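Local structure of putative NAD(P)H-flavin oxidoreductase (Streptococcus pyogenes serotype M1, 2HAY) at residues V22-I30 against Y77-F85; G163-Y174 against I194-R203. The protein binds flavin mononucleotide and is probably an NAD(P)H-dependent oxidoreductase of the nitroreductase family. One frame throughout, in Å; residues are numbered along the deposited sequence.

Contact 1: residues V22-I30 against Y77-F85; sequences VRVYKEEKI and YQLETASHF
Y25 of the loop 22-30 packs against T81 and A82, where helix 76-81 ends. Its CB meets the backbone O of T81 at 3.4 Å. CG lies near A82 CA. CD1 sits at 3.5 Å from A82 CA and also touches A82 CB. CE1 touches A82 CB and Q78 CG. T81 OG1 and Q78 CG both come to the ring edge, near its plane, while V22 CG1 lies over one face, toward its rim. With CG anti to the carbonyl carbon (chi1 -56°), the ring swings to the helix end. At the tip, OH is hydrogen-bonded to S199 OG on strand 192-201.

The backbone of Y25 is held as well. Its N gives a nearly straight bond to T81 OG1, 3.0 Å long at 171°. T81 OG1 in turn donates to Y77 O at 2.7 Å. T81 N reaches the same carbonyl from the opposite face of its plane. The threonine hydroxyl therefore relays a bond from the loop to the last helical turn.

Further on, I30 N donates to S83 OG at 3.0 Å. That hydroxyl also shares a hydrogen bond with H84 ND1. I30 CB and CD1 lie close to the imidazole, and I30 O is at its edge.

At the other end, V24 CG2 rests on Y77 CB at 3.9 Å. R23 and Q78, both FMN-binding residues, meet at a slant, R23 CG near Q78 NE2, with guanidinium and amide nearly perpendicular (83°). Two hydroxyls, T81 OG1 and S83 OG, thus take the N-H groups of Y25 and I30, and each has a second bond within 77-85.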
loop_
_atom_site.group_PDB
_atom_site.type_symbol
_atom_site.label_atom_id
_atom_site.label_comp_id
_atom_site.label_asym_id
_atom_site.label_seq_id
_atom_site.Cartn_x
_atom_site.Cartn_y
_atom_site.Cartn_z
ATOM N N VAL B 22 -4.557 -9.047 14.233
ATOM C CA VAL B 22 -4.397 -9.725 15.514
ATOM C C VAL B 22 -3.876 -8.734 16.573
ATOM O O VAL B 22 -2.836 -8.106 16.387
ATOM C CB VAL B 22 -3.487 -10.992 15.383
ATOM C CG1 VAL B 22 -3.122 -11.545 16.741
ATOM C CG2 VAL B 22 -4.173 -12.081 14.515
ATOM N N ARG B 23 -4.615 -8.592 17.665
ATOM C CA ARG B 23 -4.222 -7.660 18.732
ATOM C C ARG B 23 -3.385 -8.294 19.828
ATOM O O ARG B 23 -2.460 -7.657 20.347
ATOM C CB ARG B 23 -5.438 -6.973 19.350
ATOM C CG ARG B 23 -6.249 -6.132 18.345
ATOM C CD ARG B 23 -7.397 -5.351 19.021
ATOM N NE ARG B 23 -7.860 -5.999 20.258
ATOM C CZ ARG B 23 -7.664 -5.517 21.489
ATOM N NH1 ARG B 23 -8.113 -6.204 22.546
ATOM N NH2 ARG B 23 -7.033 -4.351 21.667
ATOM N N VAL B 24 -3.704 -9.535 20.183
ATOM C CA VAL B 24 -3.013 -10.224 21.273
ATOM C C VAL B 24 -2.260 -11.464 20.781
ATOM O O VAL B 24 -2.849 -12.371 20.172
ATOM C CB VAL B 24 -3.974 -10.599 22.419
ATOM C CG1 VAL B 24 -3.181 -11.100 23.619
ATOM C CG2 VAL B 24 -4.828 -9.397 22.813
ATOM N N TYR B 25 -0.952 -11.471 21.045
ATOM C CA TYR B 25 -0.058 -12.530 20.593
ATOM C C TYR B 25 0.415 -13.343 21.778
ATOM O O TYR B 25 0.453 -12.854 22.913
ATOM C CB TYR B 25 1.161 -11.953 19.862
ATOM C CG TYR B 25 0.793 -11.071 18.692
ATOM C CD1 TYR B 25 0.529 -9.714 18.872
ATOM C CD2 TYR B 25 0.662 -11.609 17.406
ATOM C CE1 TYR B 25 0.173 -8.897 17.781
ATOM C CE2 TYR B 25 0.317 -10.816 16.332
ATOM C CZ TYR B 25 0.062 -9.465 16.533
ATOM O OH TYR B 25 -0.303 -8.694 15.478
ATOM N N LYS B 26 0.774 -14.592 21.509
ATOM C CA LYS B 26 1.459 -15.375 22.505
ATOM C C LYS B 26 2.950 -15.062 22.507
ATOM O O LYS B 26 3.421 -14.226 21.738
ATOM C CB LYS B 26 1.165 -16.867 22.366
ATOM C CG LYS B 26 1.393 -17.484 21.056
ATOM C CD LYS B 26 0.524 -18.712 21.004
ATOM C CE LYS B 26 1.108 -19.780 20.098
ATOM N NZ LYS B 26 0.348 -21.074 20.191
ATOM N N GLU B 27 3.672 -15.718 23.409
ATOM C CA GLU B 27 5.050 -15.378 23.704
ATOM C C GLU B 27 6.052 -15.875 22.659
ATOM O O GLU B 27 7.157 -15.345 22.552
ATOM C CB GLU B 27 5.411 -15.872 25.104
ATOM C CG GLU B 27 6.399 -14.972 25.806
ATOM C CD GLU B 27 6.468 -15.205 27.306
ATOM O OE1 GLU B 27 7.267 -14.506 27.953
ATOM O OE2 GLU B 27 5.740 -16.074 27.844
ATOM N N GLU B 28 5.612 -16.919 21.959
ATOM C CA GLU B 28 6.300 -17.542 20.832
ATOM C C GLU B 28 6.834 -16.536 19.794
ATOM O O GLU B 28 6.091 -15.744 19.189
ATOM C CB GLU B 28 5.403 -18.609 20.172
ATOM C CG GLU B 28 5.489 -20.028 20.813
ATOM C CD GLU B 28 4.666 -20.231 22.113
ATOM O OE1 GLU B 28 4.152 -21.361 22.312
ATOM O OE2 GLU B 28 4.548 -19.304 22.950
ATOM N N LYS B 29 8.148 -16.603 19.591
ATOM C CA LYS B 29 8.866 -15.676 18.725
ATOM C C LYS B 29 9.045 -16.175 17.296
ATOM O O LYS B 29 9.051 -17.382 17.039
ATOM C CB LYS B 29 10.237 -15.322 19.318
ATOM C CG LYS B 29 10.173 -14.600 20.655
ATOM C CD LYS B 29 10.643 -15.481 21.797
ATOM C CE LYS B 29 12.167 -15.420 21.951
ATOM N NZ LYS B 29 12.594 -15.667 23.342
ATOM N N ILE B 30 9.203 -15.226 16.373
ATOM C CA ILE B 30 9.401 -15.533 14.954
ATOM C C ILE B 30 10.872 -15.870 14.752
ATOM O O ILE B 30 11.724 -15.243 15.352
ATOM C CB ILE B 30 8.996 -14.304 14.090
ATOM C CG1 ILE B 30 7.485 -14.088 14.146
ATOM C CG2 ILE B 30 9.513 -14.405 12.626
ATOM C CD1 ILE B 30 7.108 -12.646 13.911
ATOM N N TYR B 77 -2.050 -3.716 23.095
ATOM C CA TYR B 77 -1.746 -5.121 23.315
ATOM C C TYR B 77 -0.699 -5.619 22.324
ATOM O O TYR B 77 0.081 -6.508 22.639
ATOM C CB TYR B 77 -3.022 -5.948 23.309
ATOM C CG TYR B 77 -3.811 -5.717 24.564
ATOM C CD1 TYR B 77 -4.805 -4.750 24.615
ATOM C CD2 TYR B 77 -3.529 -6.438 25.720
ATOM C CE1 TYR B 77 -5.526 -4.512 25.784
ATOM C CE2 TYR B 77 -4.255 -6.219 26.908
ATOM C CZ TYR B 77 -5.243 -5.247 26.927
ATOM O OH TYR B 77 -5.948 -5.019 28.082
ATOM N N GLN B 78 -0.637 -4.994 21.154
ATOM C CA GLN B 78 0.355 -5.378 20.147
ATOM C C GLN B 78 1.790 -5.088 20.618
ATOM O O GLN B 78 2.646 -5.967 20.559
ATOM C CB GLN B 78 0.045 -4.723 18.801
ATOM C CG GLN B 78 -1.257 -5.192 18.180
ATOM C CD GLN B 78 -2.426 -4.254 18.442
ATOM O OE1 GLN B 78 -2.652 -3.792 19.575
ATOM N NE2 GLN B 78 -3.179 -3.956 17.383
ATOM N N LEU B 79 2.034 -3.859 21.104
ATOM C CA LEU B 79 3.297 -3.498 21.756
ATOM C C LEU B 79 3.621 -4.385 22.978
ATOM O O LEU B 79 4.791 -4.716 23.208
ATOM C CB LEU B 79 3.279 -2.022 22.163
ATOM C CG LEU B 79 3.373 -0.939 21.081
ATOM C CD1 LEU B 79 3.008 0.414 21.672
ATOM C CD2 LEU B 79 4.764 -0.870 20.445
ATOM N N GLU B 80 2.606 -4.772 23.756
ATOM C CA GLU B 80 2.820 -5.671 24.882
ATOM C C GLU B 80 3.285 -7.070 24.474
ATOM O O GLU B 80 4.187 -7.633 25.108
ATOM C CB GLU B 80 1.544 -5.861 25.704
ATOM C CG GLU B 80 1.215 -4.776 26.672
ATOM C CD GLU B 80 2.046 -4.798 27.953
ATOM O OE1 GLU B 80 2.617 -5.855 28.345
ATOM O OE2 GLU B 80 2.098 -3.721 28.574
ATOM N N THR B 81 2.648 -7.646 23.453
ATOM C CA THR B 81 2.672 -9.105 23.281
ATOM C C THR B 81 3.287 -9.604 21.978
ATOM O O THR B 81 3.628 -10.793 21.864
ATOM C CB THR B 81 1.250 -9.704 23.416
ATOM O OG1 THR B 81 0.405 -9.159 22.410
ATOM C CG2 THR B 81 0.641 -9.404 24.807
ATOM N N ALA B 82 3.449 -8.710 21.001
ATOM C CA ALA B 82 3.911 -9.124 19.679
ATOM C C ALA B 82 5.340 -9.628 19.753
ATOM O O ALA B 82 6.116 -9.185 20.584
ATOM C CB ALA B 82 3.792 -7.977 18.666
ATOM N N SER B 83 5.663 -10.607 18.917
ATOM C CA SER B 83 7.029 -11.098 18.797
ATOM C C SER B 83 7.967 -10.012 18.228
ATOM O O SER B 83 9.027 -9.734 18.788
ATOM C CB SER B 83 7.031 -12.322 17.897
ATOM O OG SER B 83 8.329 -12.596 17.463
ATOM N N HIS B 84 7.585 -9.423 17.089
ATOM C CA HIS B 84 8.351 -8.327 16.495
ATOM C C HIS B 84 7.440 -7.181 16.136
ATOM O O HIS B 84 6.247 -7.359 15.877
ATOM C CB HIS B 84 9.109 -8.770 15.255
ATOM C CG HIS B 84 10.305 -9.621 15.541
ATOM N ND1 HIS B 84 10.224 -10.982 15.720
ATOM C CD2 HIS B 84 11.622 -9.309 15.647
ATOM C CE1 HIS B 84 11.430 -11.478 15.927
ATOM N NE2 HIS B 84 12.297 -10.484 15.894
ATOM N N PHE B 85 8.026 -5.995 16.102
ATOM C CA PHE B 85 7.292 -4.784 15.825
ATOM C C PHE B 85 8.104 -4.007 14.819
ATOM O O PHE B 85 9.288 -3.748 15.051
ATOM C CB PHE B 85 7.137 -3.986 17.109
ATOM C CG PHE B 85 5.854 -3.256 17.196
ATOM C CD1 PHE B 85 5.738 -1.981 16.670
ATOM C CD2 PHE B 85 4.759 -3.834 17.817
ATOM C CE1 PHE B 85 4.539 -1.297 16.742
ATOM C CE2 PHE B 85 3.548 -3.154 17.894
ATOM C CZ PHE B 85 3.437 -1.891 17.358
#

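Contact 2: residues G163-Y174 against I194-R203; sequences GIDTCPIEGFHY and IASMLSLGYR. With FMN (flavin mononucleotide), chain I.
F172 fills a hollow between M197, I194 and Y174. Selenomethionine M197 sets its methyl CE over the centre of one ring face, 3.5 Å from the centroid, a CH-pi and Met-aromatic contact. Y174 CE1 lies over the opposite face, toward the rim, while F172 CE2 sits over the centre of the Y174 ring. I194 CG2 presses on the F172 ring edge at CE2. Chi1 of F172 (59°) sets CG between its backbone N and carbonyl carbon, which turns the ring face to M197. Y174 and I194 cross at about a right angle, and Y174 OH donates to A195 O at 2.6 Å.

Strands 165-169 and 194-201 pair antiparallel, with C167-S199 and I169-M197 as hydrogen-bonded pairs. This is the edge of the nitroreductase sheet, and the turn after strand 165-169 meets the flavin. E170 N donates to FMN N5 at 3.1 Å, and G171 N to FMN O4. P168 CG bulges against FMN C9. On the same face as I169, S199 OG, hydrogen-bonded to Y25 OH, nestles against C167 CB at 3.2 Å. L198 CD1 reaches over C167 O.

At the far end I164 CG1 touches Y202 OH at 3.4 Å. R203 grips D165 side-on: NH2 meets OD1 at 2.7 Å, and NE meets OD2. R203 N bonds to OD2 too, from the same face of the carboxylate as NE.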
loop_
_atom_site.group_PDB
_atom_site.type_symbol
_atom_site.label_atom_id
_atom_site.label_comp_id
_atom_site.label_asym_id
_atom_site.label_seq_id
_atom_site.Cartn_x
_atom_site.Cartn_y
_atom_site.Cartn_z
ATOM N N GLY B 163 2.337 -18.444 8.109
ATOM C CA GLY B 163 1.554 -18.724 9.322
ATOM C C GLY B 163 1.773 -17.725 10.435
ATOM O O GLY B 163 1.387 -17.960 11.565
ATOM N N ILE B 164 2.392 -16.590 10.099
ATOM C CA ILE B 164 2.706 -15.551 11.057
ATOM C C ILE B 164 1.558 -14.539 11.023
ATOM O O ILE B 164 1.167 -14.066 9.957
ATOM C CB ILE B 164 4.080 -14.896 10.733
ATOM C CG1 ILE B 164 5.201 -15.919 10.952
ATOM C CG2 ILE B 164 4.297 -13.598 11.538
ATOM C CD1 ILE B 164 6.550 -15.469 10.406
ATOM N N ASP B 165 1.005 -14.271 12.201
ATOM C CA ASP B 165 0.002 -13.256 12.376
ATOM C C ASP B 165 0.578 -11.830 12.430
ATOM O O ASP B 165 1.726 -11.585 12.813
ATOM C CB ASP B 165 -0.823 -13.538 13.616
ATOM C CG ASP B 165 -1.768 -14.687 13.404
ATOM O OD1 ASP B 165 -2.617 -14.586 12.490
ATOM O OD2 ASP B 165 -1.626 -15.700 14.097
ATOM N N THR B 166 -0.280 -10.890 12.084
ATOM C CA THR B 166 0.161 -9.575 11.785
ATOM C C THR B 166 -0.933 -8.611 12.232
ATOM O O THR B 166 -2.066 -9.045 12.511
ATOM C CB THR B 166 0.401 -9.589 10.252
ATOM O OG1 THR B 166 1.766 -9.287 9.957
ATOM C CG2 THR B 166 -0.556 -8.764 9.523
ATOM N N CYS B 167 -0.587 -7.327 12.356
ATOM C CA CYS B 167 -1.570 -6.243 12.504
ATOM C C CYS B 167 -0.996 -4.926 11.962
ATOM O O CYS B 167 0.055 -4.462 12.431
ATOM C CB CYS B 167 -1.981 -6.058 13.968
ATOM S SG CYS B 167 -3.448 -4.989 14.231
ATOM N N PRO B 168 -1.692 -4.308 10.985
ATOM C CA PRO B 168 -1.207 -3.032 10.463
ATOM C C PRO B 168 -1.746 -1.933 11.379
ATOM O O PRO B 168 -2.905 -2.005 11.766
ATOM C CB PRO B 168 -1.805 -2.971 9.049
ATOM C CG PRO B 168 -3.013 -3.876 9.084
ATOM C CD PRO B 168 -2.954 -4.736 10.344
ATOM N N ILE B 169 -0.912 -0.968 11.765
ATOM C CA ILE B 169 -1.291 0.001 12.791
ATOM C C ILE B 169 -1.117 1.476 12.332
ATOM O O ILE B 169 -0.036 1.865 11.881
ATOM C CB ILE B 169 -0.524 -0.290 14.146
ATOM C CG1 ILE B 169 -0.820 -1.725 14.659
ATOM C CG2 ILE B 169 -0.915 0.702 15.212
ATOM C CD1 ILE B 169 0.234 -2.314 15.619
ATOM N N GLU B 170 -2.199 2.255 12.432
ATOM C CA GLU B 170 -2.175 3.711 12.247
ATOM C C GLU B 170 -2.674 4.453 13.478
ATOM O O GLU B 170 -2.650 5.680 13.488
ATOM C CB GLU B 170 -3.080 4.139 11.072
ATOM C CG GLU B 170 -2.560 3.851 9.692
ATOM C CD GLU B 170 -3.500 4.340 8.605
ATOM O OE1 GLU B 170 -4.650 4.705 8.925
ATOM O OE2 GLU B 170 -3.098 4.362 7.419
ATOM N N GLY B 171 -3.139 3.710 14.491
ATOM C CA GLY B 171 -3.822 4.260 15.650
ATOM C C GLY B 171 -2.840 4.745 16.702
ATOM O O GLY B 171 -2.693 4.131 17.757
ATOM N N PHE B 172 -2.162 5.848 16.398
ATOM C CA PHE B 172 -1.222 6.477 17.321
ATOM C C PHE B 172 -1.049 7.932 16.927
ATOM O O PHE B 172 -1.397 8.313 15.797
ATOM C CB PHE B 172 0.124 5.748 17.364
ATOM C CG PHE B 172 0.832 5.677 16.047
ATOM C CD1 PHE B 172 0.683 4.572 15.220
ATOM C CD2 PHE B 172 1.657 6.698 15.633
ATOM C CE1 PHE B 172 1.349 4.493 13.989
ATOM C CE2 PHE B 172 2.325 6.623 14.406
ATOM C CZ PHE B 172 2.155 5.525 13.593
ATOM N N HIS B 173 -0.551 8.746 17.873
ATOM C CA HIS B 173 -0.306 10.163 17.617
ATOM C C HIS B 173 1.010 10.287 16.875
ATOM O O HIS B 173 2.092 10.138 17.461
ATOM C CB HIS B 173 -0.244 10.948 18.944
ATOM C CG HIS B 173 -0.420 12.426 18.784
ATOM N ND1 HIS B 173 0.569 13.242 18.280
ATOM C CD2 HIS B 173 -1.477 13.231 19.047
ATOM C CE1 HIS B 173 0.139 14.492 18.261
ATOM N NE2 HIS B 173 -1.100 14.513 18.724
ATOM N N TYR B 174 0.911 10.564 15.577
ATOM C CA TYR B 174 2.086 10.596 14.702
ATOM C C TYR B 174 3.147 11.586 15.192
ATOM O O TYR B 174 4.302 11.217 15.349
ATOM C CB TYR B 174 1.657 10.854 13.247
ATOM C CG TYR B 174 1.223 9.592 12.538
ATOM C CD1 TYR B 174 0.111 8.859 12.968
ATOM C CD2 TYR B 174 1.942 9.103 11.456
ATOM C CE1 TYR B 174 -0.276 7.669 12.324
ATOM C CE2 TYR B 174 1.556 7.933 10.802
ATOM C CZ TYR B 174 0.457 7.227 11.245
ATOM O OH TYR B 174 0.090 6.066 10.595
ATOM N N ILE B 194 7.381 8.661 10.427
ATOM C CA ILE B 194 6.742 7.367 10.450
ATOM C C ILE B 194 5.473 7.382 9.568
ATOM O O ILE B 194 4.739 8.376 9.554
ATOM C CB ILE B 194 6.457 6.910 11.927
ATOM C CG1 ILE B 194 6.063 5.420 11.959
ATOM C CG2 ILE B 194 5.433 7.840 12.641
ATOM C CD1 ILE B 194 6.153 4.790 13.352
ATOM N N ALA B 195 5.253 6.285 8.834
ATOM C CA ALA B 195 4.073 6.089 8.004
ATOM C C ALA B 195 3.047 5.206 8.729
ATOM O O ALA B 195 1.827 5.488 8.732
ATOM C CB ALA B 195 4.483 5.465 6.663
ATOM N N SER B 196 3.548 4.143 9.345
ATOM C CA SER B 196 2.703 3.196 10.063
ATOM C C SER B 196 3.573 2.228 10.904
ATOM O O SER B 196 4.810 2.307 10.889
ATOM C CB SER B 196 1.819 2.423 9.051
ATOM O OG SER B 196 2.619 1.594 8.244
HETATM N N MSE B 197 2.923 1.329 11.630
HETATM C CA MSE B 197 3.615 0.256 12.330
HETATM C C MSE B 197 2.983 -1.081 11.939
HETATM O O MSE B 197 1.836 -1.126 11.493
HETATM C CB MSE B 197 3.488 0.440 13.850
HETATM C CG MSE B 197 3.931 1.780 14.408
HETATM SE SE MSE B 197 3.358 1.956 16.312
HETATM C CE MSE B 197 3.843 3.784 16.604
ATOM N N LEU B 198 3.723 -2.163 12.123
ATOM C CA LEU B 198 3.212 -3.501 11.872
ATOM C C LEU B 198 3.659 -4.402 13.027
ATOM O O LEU B 198 4.848 -4.558 13.250
ATOM C CB LEU B 198 3.781 -4.035 10.544
ATOM C CG LEU B 198 3.374 -5.444 10.113
ATOM C CD1 LEU B 198 1.860 -5.510 9.821
ATOM C CD2 LEU B 198 4.178 -5.807 8.885
ATOM N N SER B 199 2.725 -4.982 13.770
ATOM C CA SER B 199 3.103 -6.030 14.729
ATOM C C SER B 199 3.071 -7.396 14.059
ATOM O O SER B 199 2.262 -7.637 13.182
ATOM C CB SER B 199 2.189 -6.028 15.955
ATOM O OG SER B 199 0.839 -6.103 15.559
ATOM N N LEU B 200 3.972 -8.279 14.476
ATOM C CA LEU B 200 4.019 -9.631 13.954
ATOM C C LEU B 200 4.180 -10.634 15.118
ATOM O O LEU B 200 4.758 -10.303 16.161
ATOM C CB LEU B 200 5.145 -9.780 12.924
ATOM C CG LEU B 200 5.236 -8.700 11.851
ATOM C CD1 LEU B 200 6.304 -7.655 12.260
ATOM C CD2 LEU B 200 5.592 -9.294 10.524
ATOM N N GLY B 201 3.645 -11.840 14.931
ATOM C CA GLY B 201 3.709 -12.886 15.969
ATOM C C GLY B 201 2.730 -13.997 15.682
ATOM O O GLY B 201 2.330 -14.191 14.557
ATOM N N TYR B 202 2.346 -14.737 16.705
ATOM C CA TYR B 202 1.386 -15.812 16.567
ATOM C C TYR B 202 0.217 -15.508 17.468
ATOM O O TYR B 202 0.400 -15.187 18.646
ATOM C CB TYR B 202 2.028 -17.163 16.899
ATOM C CG TYR B 202 3.214 -17.410 16.016
ATOM C CD1 TYR B 202 4.524 -17.146 16.460
ATOM C CD2 TYR B 202 3.030 -17.849 14.699
ATOM C CE1 TYR B 202 5.622 -17.355 15.601
ATOM C CE2 TYR B 202 4.099 -18.063 13.849
ATOM C CZ TYR B 202 5.389 -17.814 14.290
ATOM O OH TYR B 202 6.415 -18.038 13.387
ATOM N N ARG B 203 -0.987 -15.605 16.902
ATOM C CA ARG B 203 -2.178 -15.272 17.649
ATOM C C ARG B 203 -2.250 -16.135 18.915
ATOM O O ARG B 203 -1.926 -17.324 18.888
ATOM C CB ARG B 203 -3.422 -15.464 16.788
ATOM C CG ARG B 203 -3.765 -16.935 16.510
ATOM C CD ARG B 203 -4.918 -17.054 15.552
ATOM N NE ARG B 203 -4.589 -16.445 14.269
ATOM C CZ ARG B 203 -5.405 -16.389 13.221
ATOM N NH1 ARG B 203 -6.617 -16.908 13.303
ATOM N NH2 ARG B 203 -5.002 -15.816 12.090
HETATM N N1 FMN I . -6.324 -2.410 14.176
HETATM C C2 FMN I . -6.127 -1.933 15.482
HETATM O O2 FMN I . -6.596 -2.545 16.472
HETATM N N3 FMN I . -5.386 -0.762 15.683
HETATM C C4 FMN I . -4.860 -0.031 14.620
HETATM O O4 FMN I . -4.345 1.084 14.773
HETATM C C4A FMN I . -5.060 -0.488 13.315
HETATM N N5 FMN I . -4.523 0.254 12.263
HETATM C C5A FMN I . -4.686 -0.173 10.948
HETATM C C6 FMN I . -4.120 0.574 9.913
HETATM C C7 FMN I . -4.273 0.162 8.595
HETATM C C7M FMN I . -3.450 0.845 7.537
HETATM C C8 FMN I . -5.000 -1.012 8.303
HETATM C C8M FMN I . -4.822 -1.680 6.976
HETATM C C9 FMN I . -5.570 -1.763 9.347
HETATM C C9A FMN I . -5.411 -1.348 10.686
HETATM N N10 FMN I . -5.949 -2.092 11.767
HETATM C C10 FMN I . -5.784 -1.675 13.089
HETATM C "C1'" FMN I . -6.694 -3.352 11.529
HETATM C "C2'" FMN I . -8.103 -3.056 10.991
HETATM O "O2'" FMN I . -9.013 -2.790 12.049
HETATM C "C3'" FMN I . -8.588 -4.265 10.183
HETATM O "O3'" FMN I . -7.686 -4.539 9.136
HETATM C "C4'" FMN I . -9.991 -4.130 9.602
HETATM O "O4'" FMN I . -10.880 -3.867 10.675
HETATM C "C5'" FMN I . -10.382 -5.407 8.828
HETATM O "O5'" FMN I . -10.366 -6.598 9.628
HETATM P P FMN I . -9.360 -7.836 9.371
HETATM O O1P FMN I . -9.286 -8.668 10.620
HETATM O O2P FMN I . -8.003 -7.328 8.961
HETATM O O3P FMN I . -9.787 -8.724 8.261
#

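In the fold
Contact 1 closes before contact 2 opens along the chain, and their centres lie 10 Å apart. They meet on one antiparallel sheet, ordered 54-59, 84-91, 192-201, 165-169. Strand 84-91 starts in contact 1 and neighbours strand 192-201 of contact 2, where H84 O and L200 N probably bond at 2.8 Å. Loop 22-30 also reaches the edge strand, through backbone bonds between V22 and T166. Contact 2 is the more buried of the two. Both supply FMN-pocket residues: R23 and Q78 from contact 1, C167 to G171 from contact 2. S48, W143 and Q147 of the second subunit bond to E170, so the dimer completes the surroundings of contact 2.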